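Local coordinates for substrate binding periplasmic protein (Ralstonia solanacearum, PDB 3LOP), which probably captures leucine or related aliphatic amino acids in the periplasm for delivery to a transport system, and holds a bound leucine in this crystal, at residues I121-Q126 / H341-G346; Q127-M132 / A199-A204; V253-G258 / G289-K294. All coordinates share one frame; numbering follows the deposited sequence.

Contact 1. Residues I121-Q126 / H341-G346; sequences IKASYQ and HYIELG. With LEU (leucine), chain B.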
ATOM      1  N   ILE A 121       6.295   6.531  -0.839  1.00  3.29           N
ATOM      2  CA  ILE A 121       5.851   7.438   0.208  1.00  3.81           C
ATOM      3  C   ILE A 121       5.813   6.755   1.572  1.00  4.00           C
ATOM      4  O   ILE A 121       6.522   7.150   2.494  1.00  5.10           O
ATOM      5  CB  ILE A 121       4.447   8.003  -0.106  1.00  4.08           C
ATOM      6  CG1 ILE A 121       4.519   8.917  -1.334  1.00  2.65           C
ATOM      7  CG2 ILE A 121       3.897   8.756   1.101  1.00  4.13           C
ATOM      8  CD1 ILE A 121       3.166   9.451  -1.791  1.00  2.85           C
ATOM      9  N   LYS A 122       5.004   5.710   1.691  1.00  5.03           N
ATOM     10  CA  LYS A 122       4.863   5.028   2.970  1.00  4.60           C
ATOM     11  C   LYS A 122       6.097   4.290   3.478  1.00  4.58           C
ATOM     12  O   LYS A 122       6.950   3.851   2.698  1.00  4.94           O
ATOM     13  CB  LYS A 122       3.671   4.067   2.918  1.00  4.79           C
ATOM     14  CG  LYS A 122       3.847   2.861   2.021  1.00  6.98           C
ATOM     15  CD  LYS A 122       2.481   2.296   1.644  1.00  7.80           C
ATOM     16  CE  LYS A 122       2.584   0.982   0.888  1.00  8.40           C
ATOM     17  NZ  LYS A 122       2.733  -0.176   1.817  1.00 10.76           N
ATOM     18  N   ALA A 123       6.186   4.181   4.802  1.00  4.40           N
ATOM     19  CA  ALA A 123       7.283   3.468   5.445  1.00  4.35           C
ATOM     20  C   ALA A 123       7.307   2.080   4.812  1.00  4.98           C
ATOM     21  O   ALA A 123       6.259   1.537   4.457  1.00  5.34           O
ATOM     22  CB  ALA A 123       7.040   3.374   6.947  1.00  5.87           C
ATOM     23  N   SER A 124       8.504   1.516   4.683  1.00  4.35           N
ATOM     24  CA  SER A 124       8.713   0.221   4.033  1.00  3.85           C
ATOM     25  C   SER A 124       8.253  -1.029   4.777  1.00  3.85           C
ATOM     26  O   SER A 124       7.980  -0.999   5.974  1.00  4.04           O
ATOM     27  CB  SER A 124      10.196   0.056   3.719  1.00  4.42           C
ATOM     28  OG  SER A 124      10.915  -0.241   4.907  1.00  6.62           O
ATOM     29  N   TYR A 125       8.193  -2.141   4.047  1.00  4.16           N
ATOM     30  CA  TYR A 125       7.811  -3.418   4.636  1.00  4.31           C
ATOM     31  C   TYR A 125       8.821  -3.820   5.702  1.00  5.50           C
ATOM     32  O   TYR A 125       8.452  -4.385   6.731  1.00  5.29           O
ATOM     33  CB  TYR A 125       7.758  -4.534   3.586  1.00  3.94           C
ATOM     34  CG  TYR A 125       6.603  -4.465   2.618  1.00  4.51           C
ATOM     35  CD1 TYR A 125       5.395  -3.868   2.976  1.00  4.50           C
ATOM     36  CD2 TYR A 125       6.698  -5.057   1.360  1.00  4.61           C
ATOM     37  CE1 TYR A 125       4.308  -3.866   2.104  1.00  3.75           C
ATOM     38  CE2 TYR A 125       5.622  -5.063   0.483  1.00  3.66           C
ATOM     39  CZ  TYR A 125       4.430  -4.465   0.861  1.00  4.75           C
ATOM     40  OH  TYR A 125       3.360  -4.456   0.002  1.00  5.81           O
ATOM     41  N   GLN A 126      10.099  -3.540   5.454  1.00  5.31           N
ATOM     42  CA  GLN A 126      11.127  -3.894   6.426  1.00  6.07           C
ATOM     43  C   GLN A 126      10.915  -3.129   7.728  1.00  5.32           C
ATOM     44  O   GLN A 126      11.113  -3.675   8.809  1.00  5.99           O
ATOM     45  CB  GLN A 126      12.523  -3.609   5.872  1.00  8.05           C
ATOM     46  CG  GLN A 126      13.651  -4.197   6.725  1.00 11.49           C
ATOM     47  CD  GLN A 126      13.540  -5.705   6.883  1.00 13.84           C
ATOM     48  OE1 GLN A 126      13.508  -6.444   5.896  1.00 17.67           O
ATOM     49  NE2 GLN A 126      13.485  -6.171   8.128  1.00 14.53           N
ATOM     50  N   HIS A 341       8.407   9.120   7.058  1.00  6.76           N
ATOM     51  CA  HIS A 341       9.099   8.393   8.113  1.00  8.31           C
ATOM     52  C   HIS A 341       8.109   7.948   9.187  1.00  7.97           C
ATOM     53  O   HIS A 341       8.504   7.415  10.224  1.00 10.20           O
ATOM     54  CB  HIS A 341      10.192   9.269   8.739  1.00 10.96           C
ATOM     55  CG  HIS A 341       9.694  10.577   9.269  1.00 14.20           C
ATOM     56  ND1 HIS A 341       8.666  10.666  10.181  1.00 16.57           N
ATOM     57  CD2 HIS A 341      10.097  11.847   9.031  1.00 16.07           C
ATOM     58  CE1 HIS A 341       8.459  11.935  10.483  1.00 16.37           C
ATOM     59  NE2 HIS A 341       9.313  12.673   9.800  1.00 17.59           N
ATOM     60  N   TYR A 342       6.820   8.155   8.928  1.00  6.34           N
ATOM     61  CA  TYR A 342       5.784   7.784   9.885  1.00  6.22           C
ATOM     62  C   TYR A 342       5.460   6.298   9.940  1.00  5.97           C
ATOM     63  O   TYR A 342       5.197   5.660   8.918  1.00  6.43           O
ATOM     64  CB  TYR A 342       4.482   8.534   9.590  1.00  6.20           C
ATOM     65  CG  TYR A 342       3.323   8.054  10.438  1.00  6.29           C
ATOM     66  CD1 TYR A 342       3.241   8.382  11.791  1.00  6.58           C
ATOM     67  CD2 TYR A 342       2.341   7.219   9.900  1.00  6.23           C
ATOM     68  CE1 TYR A 342       2.212   7.889  12.589  1.00  7.35           C
ATOM     69  CE2 TYR A 342       1.309   6.719  10.688  1.00  8.13           C
ATOM     70  CZ  TYR A 342       1.252   7.057  12.031  1.00  9.14           C
ATOM     71  OH  TYR A 342       0.242   6.553  12.817  1.00 10.43           O
ATOM     72  N   ILE A 343       5.467   5.754  11.150  1.00  6.30           N
ATOM     73  CA  ILE A 343       5.109   4.362  11.360  1.00  7.10           C
ATOM     74  C   ILE A 343       4.844   4.106  12.835  1.00  7.65           C
ATOM     75  O   ILE A 343       5.656   4.440  13.702  1.00  7.86           O
ATOM     76  CB  ILE A 343       6.189   3.380  10.842  1.00  7.58           C
ATOM     77  CG1 ILE A 343       5.720   1.944  11.095  1.00  8.16           C
ATOM     78  CG2 ILE A 343       7.530   3.650  11.513  1.00  8.08           C
ATOM     79  CD1 ILE A 343       6.595   0.888  10.458  1.00  8.12           C
ATOM     80  N   GLU A 344       3.680   3.536  13.112  1.00  6.91           N
ATOM     81  CA  GLU A 344       3.288   3.215  14.474  1.00  8.35           C
ATOM     82  C   GLU A 344       2.599   1.864  14.437  1.00  8.15           C
ATOM     83  O   GLU A 344       2.171   1.407  13.377  1.00 11.50           O
ATOM     84  CB  GLU A 344       2.319   4.267  15.031  1.00 11.57           C
ATOM     85  CG  GLU A 344       2.890   5.675  15.115  1.00 16.71           C
ATOM     86  CD  GLU A 344       1.915   6.670  15.725  1.00 20.83           C
ATOM     87  OE1 GLU A 344       0.749   6.719  15.278  1.00 23.20           O
ATOM     88  OE2 GLU A 344       2.315   7.411  16.649  1.00 23.64           O
ATOM     89  N   LEU A 345       2.507   1.213  15.585  1.00  6.82           N
ATOM     90  CA  LEU A 345       1.839  -0.075  15.634  1.00  6.42           C
ATOM     91  C   LEU A 345       0.375   0.151  15.973  1.00  5.73           C
ATOM     92  O   LEU A 345       0.014   1.157  16.595  1.00  5.54           O
ATOM     93  CB  LEU A 345       2.497  -0.985  16.674  1.00  5.86           C
ATOM     94  CG  LEU A 345       3.936  -1.411  16.356  1.00  7.16           C
ATOM     95  CD1 LEU A 345       4.473  -2.284  17.478  1.00  9.25           C
ATOM     96  CD2 LEU A 345       3.972  -2.169  15.033  1.00  8.25           C
ATOM     97  N   GLY A 346      -0.464  -0.782  15.541  1.00  5.55           N
ATOM     98  CA  GLY A 346      -1.885  -0.680  15.799  1.00  5.37           C
ATOM     99  C   GLY A 346      -2.496  -2.052  15.983  1.00  5.21           C
ATOM    100  O   GLY A 346      -1.836  -3.070  15.768  1.00  5.23           O
TER
HETATM  101  N   LEU B 400       1.001  -3.851  -3.626  1.00  4.82           N
HETATM  102  CA  LEU B 400       0.334  -5.091  -3.138  1.00  7.09           C
HETATM  103  C   LEU B 400      -0.887  -4.736  -2.313  1.00  7.25           C
HETATM  104  O   LEU B 400      -1.761  -5.614  -2.176  1.00  7.88           O
HETATM  105  CB  LEU B 400       1.311  -5.885  -2.289  1.00  3.61           C
HETATM  106  CG  LEU B 400       2.610  -5.957  -3.082  1.00  7.47           C
HETATM  107  CD1 LEU B 400       3.766  -5.822  -2.194  1.00  1.00           C
HETATM  108  CD2 LEU B 400       2.667  -7.219  -3.845  1.00  1.00           C
HETATM  109  OXT LEU B 400      -0.947  -3.588  -1.816  1.00  8.31           O
HETATM  110  O   HOH W   1       4.592   6.222   6.406  1.00  4.35           O
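The hinge between the two lobes of this type I periplasmic binding protein brings Ala123, on the connection entering the second lobe, against Tyr342 and Ile343, on the connection entering it again near the C terminus. CB of Ala123 lies 3.5 Å from O of Tyr342 and 4.0 Å from CB of Ile343. Alanine suits the place because its single methyl lets the two backbones come close. A water bridges them, accepting from Ala123 N at 3.0 Å and donating to Tyr342 O at 2.6 Å, so the two backbone groups are bridged without pairing directly. Ile343 holds CG1 anti to its backbone N (chi1 -180°), which leads its longer branch on toward the helix. Farther along, the hydroxyl of Tyr342 donates to Glu344 OE1 over 2.5 Å, meeting the carboxylate on its anti side and well out of its plane. Tyr125 belongs to the leucine pocket and, with Lys122, lies at the magnesium site. Ser124 caps helix 125-138 through its OG and the backbone N of Gln127. Around the contact, Ile343 packs on Gln127 and Lys131 of that helix, Val253 touches Ala123, and strand 344-348 runs between strands 249-252 and 354-356 in an antiparallel sheet.

Contact 2. Residues Q127-M132 / A199-A204; sequences QEIDKM and AIFLGA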
ATOM      1  N   GLN A 127      10.510  -1.865   7.627  1.00  4.98           N
ATOM      2  CA  GLN A 127      10.255  -1.080   8.828  1.00  5.15           C
ATOM      3  C   GLN A 127       9.075  -1.686   9.579  1.00  5.00           C
ATOM      4  O   GLN A 127       9.096  -1.772  10.806  1.00  5.28           O
ATOM      5  CB  GLN A 127       9.947   0.378   8.480  1.00  4.95           C
ATOM      6  CG  GLN A 127      11.118   1.154   7.907  1.00  6.76           C
ATOM      7  CD  GLN A 127      10.779   2.617   7.692  1.00  6.95           C
ATOM      8  OE1 GLN A 127      10.745   3.406   8.641  1.00 11.96           O
ATOM      9  NE2 GLN A 127      10.505   2.984   6.448  1.00  5.31           N
ATOM     10  N   GLU A 128       8.049  -2.103   8.837  1.00  4.78           N
ATOM     11  CA  GLU A 128       6.862  -2.717   9.429  1.00  5.38           C
ATOM     12  C   GLU A 128       7.243  -4.012  10.143  1.00  4.77           C
ATOM     13  O   GLU A 128       6.850  -4.249  11.288  1.00  5.00           O
ATOM     14  CB  GLU A 128       5.827  -3.054   8.351  1.00  4.61           C
ATOM     15  CG  GLU A 128       5.150  -1.871   7.679  1.00  6.95           C
ATOM     16  CD  GLU A 128       4.067  -2.324   6.712  1.00  9.07           C
ATOM     17  OE1 GLU A 128       3.190  -3.106   7.138  1.00  9.57           O
ATOM     18  OE2 GLU A 128       4.087  -1.906   5.535  1.00  9.65           O
ATOM     19  N   ILE A 129       8.009  -4.849   9.450  1.00  5.15           N
ATOM     20  CA  ILE A 129       8.441  -6.131   9.989  1.00  5.28           C
ATOM     21  C   ILE A 129       9.316  -5.958  11.227  1.00  5.76           C
ATOM     22  O   ILE A 129       9.106  -6.628  12.240  1.00  6.38           O
ATOM     23  CB  ILE A 129       9.183  -6.951   8.908  1.00  5.71           C
ATOM     24  CG1 ILE A 129       8.197  -7.325   7.796  1.00  5.64           C
ATOM     25  CG2 ILE A 129       9.800  -8.199   9.520  1.00  6.94           C
ATOM     26  CD1 ILE A 129       8.833  -7.979   6.583  1.00  7.22           C
ATOM     27  N   ASP A 130      10.290  -5.057  11.156  1.00  6.04           N
ATOM     28  CA  ASP A 130      11.154  -4.818  12.307  1.00  7.45           C
ATOM     29  C   ASP A 130      10.323  -4.445  13.528  1.00  7.01           C
ATOM     30  O   ASP A 130      10.477  -5.025  14.603  1.00  7.55           O
ATOM     31  CB  ASP A 130      12.144  -3.680  12.025  1.00  9.73           C
ATOM     32  CG  ASP A 130      13.263  -4.094  11.094  1.00 14.70           C
ATOM     33  OD1 ASP A 130      13.602  -5.296  11.063  1.00 17.81           O
ATOM     34  OD2 ASP A 130      13.818  -3.211  10.405  1.00 18.46           O
ATOM     35  N   LYS A 131       9.433  -3.477  13.360  1.00  7.24           N
ATOM     36  CA  LYS A 131       8.609  -3.018  14.470  1.00  7.59           C
ATOM     37  C   LYS A 131       7.691  -4.100  15.042  1.00  7.43           C
ATOM     38  O   LYS A 131       7.662  -4.310  16.254  1.00  8.10           O
ATOM     39  CB  LYS A 131       7.786  -1.802  14.036  1.00 10.75           C
ATOM     40  CG  LYS A 131       7.476  -0.824  15.163  1.00 15.20           C
ATOM     41  CD  LYS A 131       6.857   0.456  14.623  1.00 17.66           C
ATOM     42  CE  LYS A 131       6.599   1.463  15.731  1.00 19.21           C
ATOM     43  NZ  LYS A 131       7.856   1.856  16.423  1.00 19.46           N
HETATM   44  N   MSE A 132       6.956  -4.793  14.175  1.00  6.78           N
HETATM   45  CA  MSE A 132       6.034  -5.836  14.629  1.00  6.99           C
HETATM   46  C   MSE A 132       6.714  -7.074  15.200  1.00  7.82           C
HETATM   47  O   MSE A 132       6.305  -7.587  16.242  1.00  6.87           O
HETATM   48  CB  MSE A 132       5.108  -6.273  13.490  1.00  7.87           C
HETATM   49  CG  MSE A 132       4.034  -5.270  13.129  1.00  8.29           C
HETATM   50 SE   MSE A 132       2.806  -5.983  11.812  1.00 16.38          SE
HETATM   51  CE  MSE A 132       3.756  -5.469  10.212  1.00  9.01           C
ATOM     52  N   ALA A 199       2.505 -17.108  16.849  1.00  4.30           N
ATOM     53  CA  ALA A 199       2.099 -15.987  16.019  1.00  3.84           C
ATOM     54  C   ALA A 199       2.334 -16.336  14.558  1.00  3.93           C
ATOM     55  O   ALA A 199       3.239 -17.101  14.229  1.00  4.95           O
ATOM     56  CB  ALA A 199       2.905 -14.736  16.395  1.00  4.86           C
ATOM     57  N   ILE A 200       1.496 -15.788  13.687  1.00  3.31           N
ATOM     58  CA  ILE A 200       1.629 -16.015  12.255  1.00  3.62           C
ATOM     59  C   ILE A 200       1.609 -14.665  11.562  1.00  3.53           C
ATOM     60  O   ILE A 200       0.673 -13.881  11.731  1.00  2.97           O
ATOM     61  CB  ILE A 200       0.483 -16.881  11.701  1.00  3.11           C
ATOM     62  CG1 ILE A 200       0.595 -18.303  12.256  1.00  4.87           C
ATOM     63  CG2 ILE A 200       0.546 -16.902  10.177  1.00  4.35           C
ATOM     64  CD1 ILE A 200      -0.586 -19.196  11.905  1.00  5.65           C
ATOM     65  N   PHE A 201       2.659 -14.404  10.792  1.00  3.48           N
ATOM     66  CA  PHE A 201       2.799 -13.155  10.061  1.00  4.17           C
ATOM     67  C   PHE A 201       2.295 -13.361   8.638  1.00  4.55           C
ATOM     68  O   PHE A 201       2.656 -14.336   7.976  1.00  5.39           O
ATOM     69  CB  PHE A 201       4.265 -12.728  10.055  1.00  4.46           C
ATOM     70  CG  PHE A 201       4.507 -11.402   9.398  1.00  5.35           C
ATOM     71  CD1 PHE A 201       4.694 -11.313   8.024  1.00  7.42           C
ATOM     72  CD2 PHE A 201       4.532 -10.239  10.158  1.00  7.30           C
ATOM     73  CE1 PHE A 201       4.902 -10.079   7.412  1.00  7.95           C
ATOM     74  CE2 PHE A 201       4.739  -9.001   9.557  1.00  8.72           C
ATOM     75  CZ  PHE A 201       4.924  -8.922   8.181  1.00  8.43           C
ATOM     76  N   LEU A 202       1.452 -12.445   8.173  1.00  3.86           N
ATOM     77  CA  LEU A 202       0.887 -12.550   6.835  1.00  3.15           C
ATOM     78  C   LEU A 202       1.571 -11.660   5.802  1.00  3.72           C
ATOM     79  O   LEU A 202       1.336 -10.452   5.751  1.00  3.71           O
ATOM     80  CB  LEU A 202      -0.610 -12.221   6.873  1.00  4.01           C
ATOM     81  CG  LEU A 202      -1.447 -12.920   7.949  1.00  3.98           C
ATOM     82  CD1 LEU A 202      -2.882 -12.416   7.871  1.00  5.99           C
ATOM     83  CD2 LEU A 202      -1.393 -14.436   7.765  1.00  5.00           C
ATOM     84  N   GLY A 203       2.429 -12.269   4.990  1.00  3.21           N
ATOM     85  CA  GLY A 203       3.108 -11.541   3.930  1.00  4.20           C
ATOM     86  C   GLY A 203       2.285 -11.844   2.698  1.00  4.78           C
ATOM     87  O   GLY A 203       2.727 -12.547   1.786  1.00  4.01           O
ATOM     88  N   ALA A 204       1.071 -11.306   2.685  1.00  5.74           N
ATOM     89  CA  ALA A 204       0.127 -11.561   1.612  1.00  5.73           C
ATOM     90  C   ALA A 204      -0.723 -10.358   1.246  1.00  5.49           C
ATOM     91  O   ALA A 204      -0.623  -9.291   1.852  1.00  5.68           O
ATOM     92  CB  ALA A 204      -0.781 -12.706   2.023  1.00  7.89           C
TER
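Ile129 and Met132, on the inner side of helix 125-138, pack against Phe201 of strand 199-203, joining the helix to the parallel sheet of the second lobe. Along the helix, Glu128 comes first; its carboxylate accepts a hydrogen bond from Ser229, while its carbonyl oxygen receives Met132 N at 2.9 Å. Ile129 follows, its CG1 3.7 Å from CZ of Phe201, with the two side chains crossing at about a right angle; a branched aliphatic residue sets an apolar methylene against the far end of the ring. Asp130 turns elsewhere, its OD1 bonded to Thr164 of helix 152-166, as suits a charged residue off the packed face. Met132, a selenomethionine here, ends the run: its CE reaches the ring edge near the ring plane, 3.7 Å from CE2 of Phe201. The selenium makes a Met-aromatic contact, lying 5.5 Å from the ring centroid and 69° off its normal. Phe201 reaches both residues because its CG stands anti to the backbone N (chi1 -176°), sending the ring out from the strand, where Leu226 and Val161 also touch it. Between these segments the attraction is therefore apolar and dispersive, relying on shape and burial instead of directional polar bonds.

Contact 3. Residues V253-G258 / G289-K294; sequences VMPNPG and GFVAAK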
ATOM      1  N   VAL A 253       1.079   2.997   8.563  1.00  3.77           N
ATOM      2  CA  VAL A 253       2.020   3.769   7.752  1.00  4.22           C
ATOM      3  C   VAL A 253       1.289   4.901   7.027  1.00  4.76           C
ATOM      4  O   VAL A 253       1.874   5.638   6.232  1.00  4.74           O
ATOM      5  CB  VAL A 253       2.753   2.875   6.722  1.00  4.28           C
ATOM      6  CG1 VAL A 253       3.567   1.820   7.452  1.00  7.62           C
ATOM      7  CG2 VAL A 253       1.759   2.224   5.774  1.00  5.44           C
HETATM    8  N   MSE A 254       0.000   5.022   7.324  1.00  5.30           N
HETATM    9  CA  MSE A 254      -0.864   6.048   6.750  1.00  6.12           C
HETATM   10  C   MSE A 254      -1.780   6.581   7.845  1.00  7.25           C
HETATM   11  O   MSE A 254      -1.943   5.945   8.888  1.00  8.07           O
HETATM   12  CB  MSE A 254      -1.745   5.448   5.651  1.00  7.53           C
HETATM   13  CG  MSE A 254      -1.083   5.252   4.300  1.00  9.26           C
HETATM   14 SE   MSE A 254      -0.811   6.930   3.394  1.00 13.61          SE
HETATM   15  CE  MSE A 254       1.008   6.654   2.815  1.00 11.81           C
ATOM     16  N   PRO A 255      -2.376   7.766   7.633  1.00  6.21           N
ATOM     17  CA  PRO A 255      -3.284   8.314   8.644  1.00  6.95           C
ATOM     18  C   PRO A 255      -4.378   7.264   8.870  1.00  7.14           C
ATOM     19  O   PRO A 255      -4.876   6.660   7.918  1.00  7.18           O
ATOM     20  CB  PRO A 255      -3.813   9.576   7.972  1.00  7.04           C
ATOM     21  CG  PRO A 255      -2.625  10.042   7.182  1.00  7.37           C
ATOM     22  CD  PRO A 255      -2.110   8.754   6.571  1.00  5.82           C
ATOM     23  N   ASN A 256      -4.745   7.052  10.128  1.00  6.26           N
ATOM     24  CA  ASN A 256      -5.745   6.052  10.492  1.00  6.35           C
ATOM     25  C   ASN A 256      -7.184   6.503  10.257  1.00  7.58           C
ATOM     26  O   ASN A 256      -7.646   7.454  10.876  1.00  6.12           O
ATOM     27  CB  ASN A 256      -5.542   5.680  11.965  1.00  6.87           C
ATOM     28  CG  ASN A 256      -6.513   4.624  12.454  1.00  5.16           C
ATOM     29  OD1 ASN A 256      -7.278   4.048  11.685  1.00  6.69           O
ATOM     30  ND2 ASN A 256      -6.477   4.360  13.757  1.00  6.49           N
ATOM     31  N   PRO A 257      -7.908   5.824   9.348  1.00  6.54           N
ATOM     32  CA  PRO A 257      -9.302   6.178   9.058  1.00  8.99           C
ATOM     33  C   PRO A 257     -10.146   6.211  10.334  1.00  9.60           C
ATOM     34  O   PRO A 257     -11.137   6.938  10.416  1.00 10.92           O
ATOM     35  CB  PRO A 257      -9.750   5.070   8.111  1.00  9.46           C
ATOM     36  CG  PRO A 257      -8.501   4.727   7.388  1.00  9.51           C
ATOM     37  CD  PRO A 257      -7.464   4.713   8.485  1.00  6.99           C
ATOM     38  N   GLY A 258      -9.742   5.415  11.322  1.00  9.95           N
ATOM     39  CA  GLY A 258     -10.459   5.352  12.584  1.00 10.75           C
ATOM     40  C   GLY A 258     -10.385   6.626  13.405  1.00 11.15           C
ATOM     41  O   GLY A 258     -11.250   6.878  14.244  1.00 12.01           O
ATOM     42  N   GLY A 289      -4.394   6.262  -1.574  1.00  1.64           N
ATOM     43  CA  GLY A 289      -4.535   6.847  -2.898  1.00  2.08           C
ATOM     44  C   GLY A 289      -4.725   8.353  -2.829  1.00  2.63           C
ATOM     45  O   GLY A 289      -4.188   9.100  -3.653  1.00  3.28           O
ATOM     46  N   PHE A 290      -5.512   8.790  -1.850  1.00  2.70           N
ATOM     47  CA  PHE A 290      -5.799  10.204  -1.613  1.00  2.82           C
ATOM     48  C   PHE A 290      -4.481  10.933  -1.313  1.00  3.14           C
ATOM     49  O   PHE A 290      -4.182  11.982  -1.896  1.00  3.97           O
ATOM     50  CB  PHE A 290      -6.754  10.304  -0.414  1.00  3.02           C
ATOM     51  CG  PHE A 290      -7.368  11.665  -0.202  1.00  3.00           C
ATOM     52  CD1 PHE A 290      -8.509  12.048  -0.901  1.00  3.36           C
ATOM     53  CD2 PHE A 290      -6.842  12.534   0.744  1.00  4.79           C
ATOM     54  CE1 PHE A 290      -9.122  13.284  -0.651  1.00  3.36           C
ATOM     55  CE2 PHE A 290      -7.444  13.771   1.000  1.00  4.17           C
ATOM     56  CZ  PHE A 290      -8.585  14.144   0.302  1.00  3.07           C
ATOM     57  N   VAL A 291      -3.695  10.356  -0.409  1.00  2.98           N
ATOM     58  CA  VAL A 291      -2.411  10.930  -0.013  1.00  2.80           C
ATOM     59  C   VAL A 291      -1.418  10.988  -1.171  1.00  2.43           C
ATOM     60  O   VAL A 291      -0.742  11.999  -1.368  1.00  2.64           O
ATOM     61  CB  VAL A 291      -1.799  10.129   1.167  1.00  3.44           C
ATOM     62  CG1 VAL A 291      -0.348  10.526   1.390  1.00  4.66           C
ATOM     63  CG2 VAL A 291      -2.600  10.395   2.438  1.00  3.17           C
ATOM     64  N   ALA A 292      -1.326   9.907  -1.939  1.00  2.90           N
ATOM     65  CA  ALA A 292      -0.404   9.881  -3.068  1.00  1.81           C
ATOM     66  C   ALA A 292      -0.782  10.966  -4.068  1.00  2.96           C
ATOM     67  O   ALA A 292       0.079  11.692  -4.574  1.00  2.65           O
ATOM     68  CB  ALA A 292      -0.428   8.516  -3.735  1.00  3.43           C
ATOM     69  N   ALA A 293      -2.078  11.083  -4.342  1.00  2.38           N
ATOM     70  CA  ALA A 293      -2.559  12.087  -5.281  1.00  3.42           C
ATOM     71  C   ALA A 293      -2.244  13.500  -4.797  1.00  3.23           C
ATOM     72  O   ALA A 293      -1.853  14.355  -5.587  1.00  3.67           O
ATOM     73  CB  ALA A 293      -4.062  11.930  -5.497  1.00  3.67           C
ATOM     74  N   LYS A 294      -2.402  13.741  -3.496  1.00  3.84           N
ATOM     75  CA  LYS A 294      -2.130  15.065  -2.947  1.00  3.67           C
ATOM     76  C   LYS A 294      -0.642  15.404  -3.032  1.00  4.23           C
ATOM     77  O   LYS A 294      -0.277  16.540  -3.327  1.00  3.86           O
ATOM     78  CB  LYS A 294      -2.615  15.160  -1.497  1.00  4.91           C
ATOM     79  CG  LYS A 294      -2.545  16.576  -0.946  1.00  4.95           C
ATOM     80  CD  LYS A 294      -3.277  16.711   0.378  1.00  6.00           C
ATOM     81  CE  LYS A 294      -3.266  18.160   0.845  1.00  7.11           C
ATOM     82  NZ  LYS A 294      -3.996  18.324   2.134  1.00  4.77           N
TER
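Val291 of helix 284-303 meets Met254 and Pro255 of the connection that leads from strand 249-252 of the second lobe to helix 263-275 of the first, one of the interlobe crossovers of the type I periplasmic binding fold. Val291 gives up more surface here than any other residue. Its side chain points toward the connection, and a short beta-branched residue fits this face because the branch presents a forked apolar end while the helix backbone keeps its regular bonds, among them Ala293 N to Gly289 O at 3.0 Å. Met254, present as selenomethionine, reaches toward it tip to tip and sets its selenium across the fork: SE is 4.0 Å from CG2 of Val291 and 4.1 Å from CG1 of the same residue. The bend at chi2 (-73°) folds the chain so that the selenium comes over the fork of Val291. A long unbranched side chain is well suited to a buried site between lobes, since it can follow the available surface; Met254 also touches Phe328. Pro255 adds a looser contact, its CD 4.5 Å from CG2 of Val291, and its rigid ring gives the extended connection an apolar flank that also meets Val287 and Val264. Helix 284-303 carries the leucine-binding Arg285 one turn and a half earlier. Beyond Pro255 the connection bends into an Asx turn, for which asparagine is apt: its amide ND2 bonds to the carbonyl of Val354, while OD1 of Asn256 accepts from the backbone N of Gly258 at 2.8 Å, with an N-H...O angle of 156° and the donor lying above the carbonyl plane.

How the contacts relate
From the N terminus, the chain completes the first lobe's main sheet before residues 121-126 cross the hinge into the second lobe. Contact 1 closes the longest loop, returning at residues 341-346, and the other two nest inside it. Contact 2 closes first, fastening helix 125-138 to its parallel sheet. Contact 3 follows in series, tying the return crossover to a first-lobe helix. Contacts 1 and 2 share helix 125-138 and touch where Leu345 CD2 lies 3.6 Å from Met132 CG. Contacts 1 and 3 join at the hinge, with Lys122 CB 3.7 Å from Met254 CE. Contact 1 thus ties together two of the connections that pass between the lobes.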